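Local coordinates for protein oxidoreductase (Listeria innocua, PDB 3E18) that binds NAD and is probably a dehydrogenase of the GFO/IDH/MocA family, although its substrate is unknown, at residues Val69-Pro74 / Val92-Pro97; His122-Trp127 / Gly178-Asp183. All coordinates share one frame; numbering follows the deposited sequence.

How the contacts relate
Both contacts are largely buried and both reach NAD, but they join different parts of the fold. Contact 1 pairs two neighbouring parallel strands of the Rossmann sheet and takes in the loops that follow them. Its chemistry is backbone hydrogen bonding with aliphatic packing, and it turns polar only at the strand ends, where the cofactor sits. Contact 2 lies near the centre of the chain and sets the loop after strand 119-122 against helix 173-188. It has no strand pairing and works through a salt bridge, a histidine ring and a shared water. The two meet where Glu-95 OE2 lies 2.8 Å from His-122 ND1, a probable hydrogen bond, and where Lys-96 packs on His-180 and Val-179.

Contact 1: Val69-Pro74 / Val92-Pro97; sequences VLIATP and VVCEKP. With NAD (nicotinamide-adenine-dinucleotide), chain E.
Leu-70 and Val-93 meet on one face of two neighbouring parallel strands. Leu-70 has CG anti to its backbone N (chi1 -179°). This brings methyl CD2 obliquely against Val-93 CG1, at 3.6 Å. Helix 307-315 covers this face, with Tyr-308 on Leu-70 and Phe-307 and Phe-311 on Val-93. On the other face Val-69 and Val-92 lie side by side and point the same way, their CG2 methyls touching. Ile-71 leans back along the strand, and its CD1 reaches Val-92 CG1 at 3.7 Å. Its CB also packs loosely on Cys-94 SG. Ala-85 of helix 78-87 closes over Val-69 and Val-92.

Three nearly straight backbone bonds tie the strands. Val-93 N donates to Val-69 O, Ile-71 N to Val-93 O at 2.7 Å, and Glu-95 N to Ile-71 O at 3.0 Å. The strands and helix 78-87 form a beta-alpha-beta unit of the Rossmann fold, and NAD lies across the C-terminal ends of the strands.

Glu-95 turns its chain at chi2 (-60°), and its CB and CG pass beside the ribose oxygen O4D. Its OE1 accepts the carboxamide N7N of NAD at 2.9 Å and also the backbone N of Lys-96, which comes from the anti side. OE2 is hydrogen-bonded to His-20 and His-122, so both oxygens are gripped and the carboxylate is held in place. Lys-96 O, the carbonyl of the cis peptide that leads into Pro-97, takes a hydrogen bond from NAD O2D at 2.6 Å. In one of its two conformers, Lys-96 brings NZ back to the same hydroxyl in a weak bond and to Asp-176 in a salt bridge. At the adenosine end, Thr-73 CG2 touches adenine C4A at 3.5 Å, and Pro-74 CD packs against C8A.

Contact 2: His122-Trp127 / Gly178-Asp183; sequences HQNRRW and GVHLLD. With NAD (nicotinamide-adenine-dinucleotide), chain E; GOL (glycerol), chain G.
Arg-126 and Asp-183 form a side-on salt bridge. The arginine is extended from CG to NE, and it presents NE to OD2 and NH2 to OD1, each at 2.8 Å. Both carboxylate oxygens use their syn lone pairs. The guanidinium and carboxylate planes are nearly coplanar, 26° apart. Asp-183 has CG anti to its backbone N (chi1 177°), which carries the carboxylate out from the helix to the loop. Arg-126 NH1 makes a second salt bridge, to Glu-327, and Phe-187 adds a cation-pi contact. Gln-123 packs along the same carboxylate, with its CB 3.4 Å from Asp-183 OD2.

The aliphatic part of Arg-125 lies over one face of the His-180 ring. Its CD sits above the ring centre at 3.6 Å, a CH-pi contact. The guanidinium then runs on past the ring, steeply inclined to it, and NE donates to glycerol O1. NH1 is paired with Asp-128. At the ring edge, ND1 of His-180 meets a water at 2.6 Å. That water also donates to Gln-123 OE1 and accepts from Arg-125 N, so it links the loop to the ring and helps fix how the ring is turned. At the other ring nitrogen, NE2 makes weak bonds to the glycerol, which probably came from the crystallisation liquor.

Asn-124 faces the cofactor. Its OD1 accepts NAD N7N at 3.0 Å and its ND2 donates to O7N at 3.3 Å. The amide pairs with both the nitrogen and the oxygen of the carboxamide and, with Glu-95, helps to fix its rotation, while OD1 also lies close to His-180 CE1. Asn-124 and His-180 thus line the nicotinamide end of the pocket, where the Rossmann and C-terminal domains meet, consistent with the substrate site of GFO/IDH/MocA dehydrogenases.

Contact 1: Val69-Pro74 / Val92-Pro97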
loop_
_atom_site.group_PDB
_atom_site.type_symbol
_atom_site.label_atom_id
_atom_site.label_comp_id
_atom_site.label_asym_id
_atom_site.label_seq_id
_atom_site.Cartn_x
_atom_site.Cartn_y
_atom_site.Cartn_z
ATOM N N VAL A 69 -35.618 20.278 -0.861
ATOM C CA VAL A 69 -35.282 19.617 -2.118
ATOM C C VAL A 69 -34.125 18.643 -1.942
ATOM O O VAL A 69 -33.221 18.848 -1.124
ATOM C CB VAL A 69 -34.993 20.607 -3.301
ATOM C CG1 VAL A 69 -36.166 21.569 -3.520
ATOM C CG2 VAL A 69 -33.693 21.362 -3.089
ATOM N N LEU A 70 -34.192 17.559 -2.700
ATOM C CA LEU A 70 -33.091 16.619 -2.814
ATOM C C LEU A 70 -32.425 16.862 -4.166
ATOM O O LEU A 70 -33.078 16.750 -5.202
ATOM C CB LEU A 70 -33.614 15.174 -2.699
ATOM C CG LEU A 70 -32.681 13.943 -2.767
ATOM C CD1 LEU A 70 -32.489 13.492 -4.193
ATOM C CD2 LEU A 70 -31.314 14.205 -2.142
ATOM N N ILE A 71 -31.128 17.171 -4.156
ATOM C CA ILE A 71 -30.374 17.379 -5.406
ATOM C C ILE A 71 -29.572 16.148 -5.803
ATOM O O ILE A 71 -28.586 15.796 -5.165
ATOM C CB ILE A 71 -29.490 18.648 -5.348
ATOM C CG1 ILE A 71 -30.395 19.870 -5.185
ATOM C CG2 ILE A 71 -28.639 18.831 -6.628
ATOM C CD1 ILE A 71 -29.721 21.004 -4.523
ATOM N N ALA A 72 -30.022 15.487 -6.862
ATOM C CA ALA A 72 -29.331 14.304 -7.357
ATOM C C ALA A 72 -29.017 14.443 -8.851
ATOM O O ALA A 72 -29.282 13.542 -9.663
ATOM C CB ALA A 72 -30.156 13.057 -7.077
ATOM N N THR A 73 -28.443 15.587 -9.204
ATOM C CA THR A 73 -28.020 15.889 -10.572
ATOM C C THR A 73 -26.502 15.648 -10.675
ATOM O O THR A 73 -25.857 15.441 -9.643
ATOM C CB THR A 73 -28.351 17.347 -10.921
ATOM O OG1 THR A 73 -27.617 18.218 -10.046
ATOM C CG2 THR A 73 -29.833 17.616 -10.781
ATOM N N PRO A 74 -25.925 15.643 -11.906
ATOM C CA PRO A 74 -24.455 15.605 -12.018
ATOM C C PRO A 74 -23.735 16.707 -11.219
ATOM O O PRO A 74 -24.319 17.741 -10.901
ATOM C CB PRO A 74 -24.213 15.752 -13.520
ATOM C CG PRO A 74 -25.431 15.147 -14.145
ATOM C CD PRO A 74 -26.564 15.572 -13.239
ATOM N N VAL A 92 -32.138 21.783 2.011
ATOM C CA VAL A 92 -31.495 21.070 0.901
ATOM C C VAL A 92 -30.775 19.820 1.367
ATOM O O VAL A 92 -29.991 19.868 2.318
ATOM C CB VAL A 92 -30.469 21.980 0.154
ATOM C CG1 VAL A 92 -29.657 21.186 -0.857
ATOM C CG2 VAL A 92 -31.162 23.145 -0.527
ATOM N N VAL A 93 -31.063 18.701 0.699
ATOM C CA VAL A 93 -30.195 17.538 0.763
ATOM C C VAL A 93 -29.487 17.446 -0.591
ATOM O O VAL A 93 -30.125 17.464 -1.649
ATOM C CB VAL A 93 -30.946 16.202 1.082
ATOM C CG1 VAL A 93 -29.946 15.026 1.128
ATOM C CG2 VAL A 93 -31.676 16.284 2.410
ATOM N N CYS A 94 -28.163 17.366 -0.547
ATOM C CA CYS A 94 -27.376 17.295 -1.762
ATOM C C CYS A 94 -26.546 16.017 -1.807
ATOM O O CYS A 94 -25.848 15.679 -0.861
ATOM C CB CYS A 94 -26.475 18.517 -1.880
ATOM S SG CYS A 94 -25.614 18.666 -3.440
ATOM N N GLU A 95 -26.630 15.311 -2.926
ATOM C CA GLU A 95 -25.763 14.173 -3.169
ATOM C C GLU A 95 -24.265 14.490 -3.171
ATOM O O GLU A 95 -23.855 15.605 -3.486
ATOM C CB GLU A 95 -26.141 13.493 -4.477
ATOM C CG GLU A 95 -27.136 12.364 -4.290
ATOM C CD GLU A 95 -26.618 11.235 -3.380
ATOM O OE1 GLU A 95 -25.426 11.213 -2.994
ATOM O OE2 GLU A 95 -27.427 10.364 -3.028
ATOM N N LYS A 96 -23.474 13.488 -2.778
ATOM C CA LYS A 96 -22.009 13.521 -2.827
ATOM C C LYS A 96 -21.507 13.532 -4.276
ATOM O O LYS A 96 -22.191 13.012 -5.169
ATOM C CB LYS A 96 -21.434 12.300 -2.078
ATOM C CG LYS A 96 -21.825 10.925 -2.663
ATOM C CD LYS A 96 -20.635 10.187 -3.302
ATOM C CE LYS A 96 -20.497 10.337 -4.813
ATOM N NZ LYS A 96 -21.124 9.241 -5.607
ATOM N N PRO A 97 -20.339 14.158 -4.548
ATOM C CA PRO A 97 -19.588 15.131 -3.753
ATOM C C PRO A 97 -20.455 16.387 -3.829
ATOM O O PRO A 97 -21.081 16.629 -4.869
ATOM C CB PRO A 97 -18.278 15.299 -4.534
ATOM C CG PRO A 97 -18.587 14.914 -5.917
ATOM C CD PRO A 97 -19.667 13.861 -5.827
HETATM P PA NAD E . -27.712 10.143 -13.526
HETATM O O1A NAD E . -28.182 8.739 -13.498
HETATM O O2A NAD E . -27.046 10.532 -14.781
HETATM O O5B NAD E . -28.933 11.135 -13.205
HETATM C C5B NAD E . -28.800 12.535 -13.103
HETATM C C4B NAD E . -30.146 13.143 -13.485
HETATM O O4B NAD E . -30.142 14.545 -13.287
HETATM C C3B NAD E . -30.459 12.900 -14.959
HETATM O O3B NAD E . -31.732 12.309 -15.066
HETATM C C2B NAD E . -30.448 14.286 -15.569
HETATM O O2B NAD E . -31.375 14.427 -16.622
HETATM C C1B NAD E . -30.784 15.167 -14.380
HETATM N N9A NAD E . -30.303 16.550 -14.519
HETATM C C8A NAD E . -29.135 16.981 -15.101
HETATM N N7A NAD E . -29.077 18.330 -15.001
HETATM C C5A NAD E . -30.194 18.760 -14.368
HETATM C C6A NAD E . -30.647 20.027 -14.019
HETATM N N6A NAD E . -29.833 21.073 -14.155
HETATM N N1A NAD E . -31.862 20.159 -13.363
HETATM C C2A NAD E . -32.625 19.048 -13.062
HETATM N N3A NAD E . -32.169 17.794 -13.415
HETATM C C4A NAD E . -30.975 17.652 -14.059
HETATM O O3 NAD E . -26.706 10.382 -12.279
HETATM P PN NAD E . -26.710 9.537 -10.927
HETATM O O1N NAD E . -25.806 8.364 -11.068
HETATM O O2N NAD E . -28.091 9.361 -10.421
HETATM O O5D NAD E . -25.930 10.561 -9.918
HETATM C C5D NAD E . -26.414 11.850 -9.609
HETATM C C4D NAD E . -25.743 12.359 -8.313
HETATM O O4D NAD E . -25.860 11.382 -7.295
HETATM C C3D NAD E . -24.254 12.612 -8.468
HETATM O O3D NAD E . -23.875 13.699 -7.636
HETATM C C2D NAD E . -23.588 11.363 -7.928
HETATM O O2D NAD E . -22.337 11.681 -7.363
HETATM C C1D NAD E . -24.580 10.929 -6.858
HETATM N N1N NAD E . -24.590 9.477 -6.537
HETATM C C2N NAD E . -24.399 9.138 -5.228
HETATM C C3N NAD E . -24.396 7.813 -4.806
HETATM C C7N NAD E . -24.414 7.528 -3.335
HETATM O O7N NAD E . -24.204 6.214 -2.894
HETATM N N7N NAD E . -24.642 8.514 -2.462
HETATM C C4N NAD E . -24.628 6.797 -5.743
HETATM C C5N NAD E . -24.841 7.142 -7.081
HETATM C C6N NAD E . -24.828 8.489 -7.465
#

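Contact 2: His122-Trp127 / Gly178-Asp183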
loop_
_atom_site.group_PDB
_atom_site.type_symbol
_atom_site.label_atom_id
_atom_site.label_comp_id
_atom_site.label_asym_id
_atom_site.label_seq_id
_atom_site.Cartn_x
_atom_site.Cartn_y
_atom_site.Cartn_z
ATOM N N HIS A 122 -25.506 14.062 1.566
ATOM C CA HIS A 122 -25.910 12.682 1.679
ATOM C C HIS A 122 -24.707 11.750 1.746
ATOM O O HIS A 122 -24.379 11.073 0.773
ATOM C CB HIS A 122 -26.802 12.286 0.505
ATOM C CG HIS A 122 -27.494 10.976 0.704
ATOM N ND1 HIS A 122 -27.590 10.026 -0.289
ATOM C CD2 HIS A 122 -28.107 10.450 1.790
ATOM C CE1 HIS A 122 -28.247 8.975 0.171
ATOM N NE2 HIS A 122 -28.579 9.210 1.427
ATOM N N GLN A 123 -24.046 11.718 2.901
ATOM C CA GLN A 123 -22.949 10.776 3.101
ATOM C C GLN A 123 -23.496 9.453 3.636
ATOM O O GLN A 123 -23.263 9.082 4.768
ATOM C CB GLN A 123 -21.851 11.403 3.991
ATOM C CG GLN A 123 -21.234 12.708 3.405
ATOM C CD GLN A 123 -20.409 12.531 2.120
ATOM O OE1 GLN A 123 -20.090 11.414 1.689
ATOM N NE2 GLN A 123 -20.062 13.645 1.507
ATOM N N ASN A 124 -24.228 8.726 2.780
ATOM C CA ASN A 124 -24.941 7.530 3.197
ATOM C C ASN A 124 -24.018 6.374 3.595
ATOM O O ASN A 124 -24.424 5.482 4.334
ATOM C CB ASN A 124 -25.895 7.056 2.077
ATOM C CG ASN A 124 -25.180 6.821 0.762
ATOM O OD1 ASN A 124 -24.349 7.618 0.359
ATOM N ND2 ASN A 124 -25.523 5.728 0.072
ATOM N N ARG A 125 -22.768 6.387 3.129
ATOM C CA ARG A 125 -21.872 5.251 3.412
ATOM C C ARG A 125 -21.243 5.274 4.803
ATOM O O ARG A 125 -20.531 4.341 5.191
ATOM C CB ARG A 125 -20.869 5.034 2.275
ATOM C CG ARG A 125 -21.591 4.568 0.999
ATOM C CD ARG A 125 -20.679 3.850 0.038
ATOM N NE ARG A 125 -21.413 3.289 -1.093
ATOM C CZ ARG A 125 -21.842 2.029 -1.194
ATOM N NH1 ARG A 125 -21.624 1.140 -0.227
ATOM N NH2 ARG A 125 -22.481 1.652 -2.289
ATOM N N ARG A 126 -21.536 6.320 5.574
ATOM C CA ARG A 126 -21.218 6.326 7.000
ATOM C C ARG A 126 -22.032 5.268 7.746
ATOM O O ARG A 126 -21.642 4.835 8.818
ATOM C CB ARG A 126 -21.499 7.683 7.614
ATOM C CG ARG A 126 -20.574 8.762 7.173
ATOM C CD ARG A 126 -20.823 9.996 7.997
ATOM N NE ARG A 126 -20.117 11.140 7.451
ATOM C CZ ARG A 126 -19.929 12.273 8.122
ATOM N NH1 ARG A 126 -20.438 12.401 9.329
ATOM N NH2 ARG A 126 -19.285 13.293 7.569
ATOM N N TRP A 127 -23.140 4.838 7.147
ATOM C CA TRP A 127 -23.997 3.796 7.713
ATOM C C TRP A 127 -23.647 2.383 7.201
ATOM O O TRP A 127 -24.292 1.409 7.584
ATOM C CB TRP A 127 -25.476 4.126 7.435
ATOM C CG TRP A 127 -26.070 5.206 8.336
ATOM C CD1 TRP A 127 -26.841 5.008 9.450
ATOM C CD2 TRP A 127 -25.938 6.632 8.193
ATOM N NE1 TRP A 127 -27.205 6.215 10.005
ATOM C CE2 TRP A 127 -26.671 7.229 9.254
ATOM C CE3 TRP A 127 -25.284 7.465 7.267
ATOM C CZ2 TRP A 127 -26.755 8.622 9.426
ATOM C CZ3 TRP A 127 -25.372 8.867 7.437
ATOM C CH2 TRP A 127 -26.107 9.424 8.510
ATOM N N GLY A 178 -14.031 7.943 -3.988
ATOM C CA GLY A 178 -13.067 8.544 -3.065
ATOM C C GLY A 178 -13.723 9.352 -1.978
ATOM O O GLY A 178 -13.352 9.232 -0.815
ATOM N N VAL A 179 -14.712 10.170 -2.344
ATOM C CA VAL A 179 -15.424 10.980 -1.365
ATOM C C VAL A 179 -16.073 10.117 -0.268
ATOM O O VAL A 179 -15.986 10.467 0.887
ATOM C CB VAL A 179 -16.430 11.978 -2.036
ATOM C CG1 VAL A 179 -17.402 11.250 -2.885
ATOM C CG2 VAL A 179 -17.168 12.822 -1.011
ATOM N N HIS A 180 -16.682 8.984 -0.620
ATOM C CA HIS A 180 -17.216 8.059 0.402
ATOM C C HIS A 180 -16.138 7.547 1.348
ATOM O O HIS A 180 -16.326 7.540 2.568
ATOM C CB HIS A 180 -17.809 6.821 -0.249
ATOM C CG HIS A 180 -19.140 7.039 -0.872
ATOM N ND1 HIS A 180 -20.164 7.708 -0.234
ATOM C CD2 HIS A 180 -19.641 6.618 -2.060
ATOM C CE1 HIS A 180 -21.231 7.703 -1.010
ATOM N NE2 HIS A 180 -20.941 7.047 -2.122
ATOM N N LEU A 181 -15.011 7.110 0.785
ATOM C CA LEU A 181 -13.977 6.460 1.596
ATOM C C LEU A 181 -13.244 7.467 2.451
ATOM O O LEU A 181 -12.878 7.178 3.591
ATOM C CB LEU A 181 -12.989 5.709 0.718
ATOM C CG LEU A 181 -13.599 4.646 -0.197
ATOM C CD1 LEU A 181 -12.479 3.932 -0.889
ATOM C CD2 LEU A 181 -14.400 3.667 0.636
ATOM N N LEU A 182 -13.045 8.660 1.907
ATOM C CA LEU A 182 -12.320 9.704 2.639
ATOM C C LEU A 182 -13.185 10.296 3.745
ATOM O O LEU A 182 -12.679 10.734 4.807
ATOM C CB LEU A 182 -11.888 10.811 1.683
ATOM C CG LEU A 182 -10.856 10.435 0.611
ATOM C CD1 LEU A 182 -10.800 11.520 -0.422
ATOM C CD2 LEU A 182 -9.469 10.124 1.171
ATOM N N ASP A 183 -14.485 10.349 3.468
ATOM C CA ASP A 183 -15.467 10.824 4.447
ATOM C C ASP A 183 -15.589 9.864 5.636
ATOM O O ASP A 183 -15.564 10.308 6.794
ATOM C CB ASP A 183 -16.825 11.077 3.795
ATOM C CG ASP A 183 -17.865 11.492 4.799
ATOM O OD1 ASP A 183 -17.776 12.624 5.338
ATOM O OD2 ASP A 183 -18.737 10.653 5.078
HETATM P PA NAD E . -27.712 10.143 -13.526
HETATM O O1A NAD E . -28.182 8.739 -13.498
HETATM O O2A NAD E . -27.046 10.532 -14.781
HETATM O O5B NAD E . -28.933 11.135 -13.205
HETATM C C5B NAD E . -28.800 12.535 -13.103
HETATM C C4B NAD E . -30.146 13.143 -13.485
HETATM O O4B NAD E . -30.142 14.545 -13.287
HETATM C C3B NAD E . -30.459 12.900 -14.959
HETATM O O3B NAD E . -31.732 12.309 -15.066
HETATM C C2B NAD E . -30.448 14.286 -15.569
HETATM O O2B NAD E . -31.375 14.427 -16.622
HETATM C C1B NAD E . -30.784 15.167 -14.380
HETATM N N9A NAD E . -30.303 16.550 -14.519
HETATM C C8A NAD E . -29.135 16.981 -15.101
HETATM N N7A NAD E . -29.077 18.330 -15.001
HETATM C C5A NAD E . -30.194 18.760 -14.368
HETATM C C6A NAD E . -30.647 20.027 -14.019
HETATM N N6A NAD E . -29.833 21.073 -14.155
HETATM N N1A NAD E . -31.862 20.159 -13.363
HETATM C C2A NAD E . -32.625 19.048 -13.062
HETATM N N3A NAD E . -32.169 17.794 -13.415
HETATM C C4A NAD E . -30.975 17.652 -14.059
HETATM O O3 NAD E . -26.706 10.382 -12.279
HETATM P PN NAD E . -26.710 9.537 -10.927
HETATM O O1N NAD E . -25.806 8.364 -11.068
HETATM O O2N NAD E . -28.091 9.361 -10.421
HETATM O O5D NAD E . -25.930 10.561 -9.918
HETATM C C5D NAD E . -26.414 11.850 -9.609
HETATM C C4D NAD E . -25.743 12.359 -8.313
HETATM O O4D NAD E . -25.860 11.382 -7.295
HETATM C C3D NAD E . -24.254 12.612 -8.468
HETATM O O3D NAD E . -23.875 13.699 -7.636
HETATM C C2D NAD E . -23.588 11.363 -7.928
HETATM O O2D NAD E . -22.337 11.681 -7.363
HETATM C C1D NAD E . -24.580 10.929 -6.858
HETATM N N1N NAD E . -24.590 9.477 -6.537
HETATM C C2N NAD E . -24.399 9.138 -5.228
HETATM C C3N NAD E . -24.396 7.813 -4.806
HETATM C C7N NAD E . -24.414 7.528 -3.335
HETATM O O7N NAD E . -24.204 6.214 -2.894
HETATM N N7N NAD E . -24.642 8.514 -2.462
HETATM C C4N NAD E . -24.628 6.797 -5.743
HETATM C C5N NAD E . -24.841 7.142 -7.081
HETATM C C6N NAD E . -24.828 8.489 -7.465
HETATM C C1 GOL G . -21.747 3.967 -5.013
HETATM O O1 GOL G . -22.168 4.573 -3.806
HETATM C C2 GOL G . -21.109 4.975 -5.973
HETATM O O2 GOL G . -21.127 6.291 -5.443
HETATM C C3 GOL G . -21.861 4.894 -7.303
HETATM O O3 GOL G . -21.418 5.863 -8.233
HETATM O O HOH W 1 -20.818 8.456 2.142
#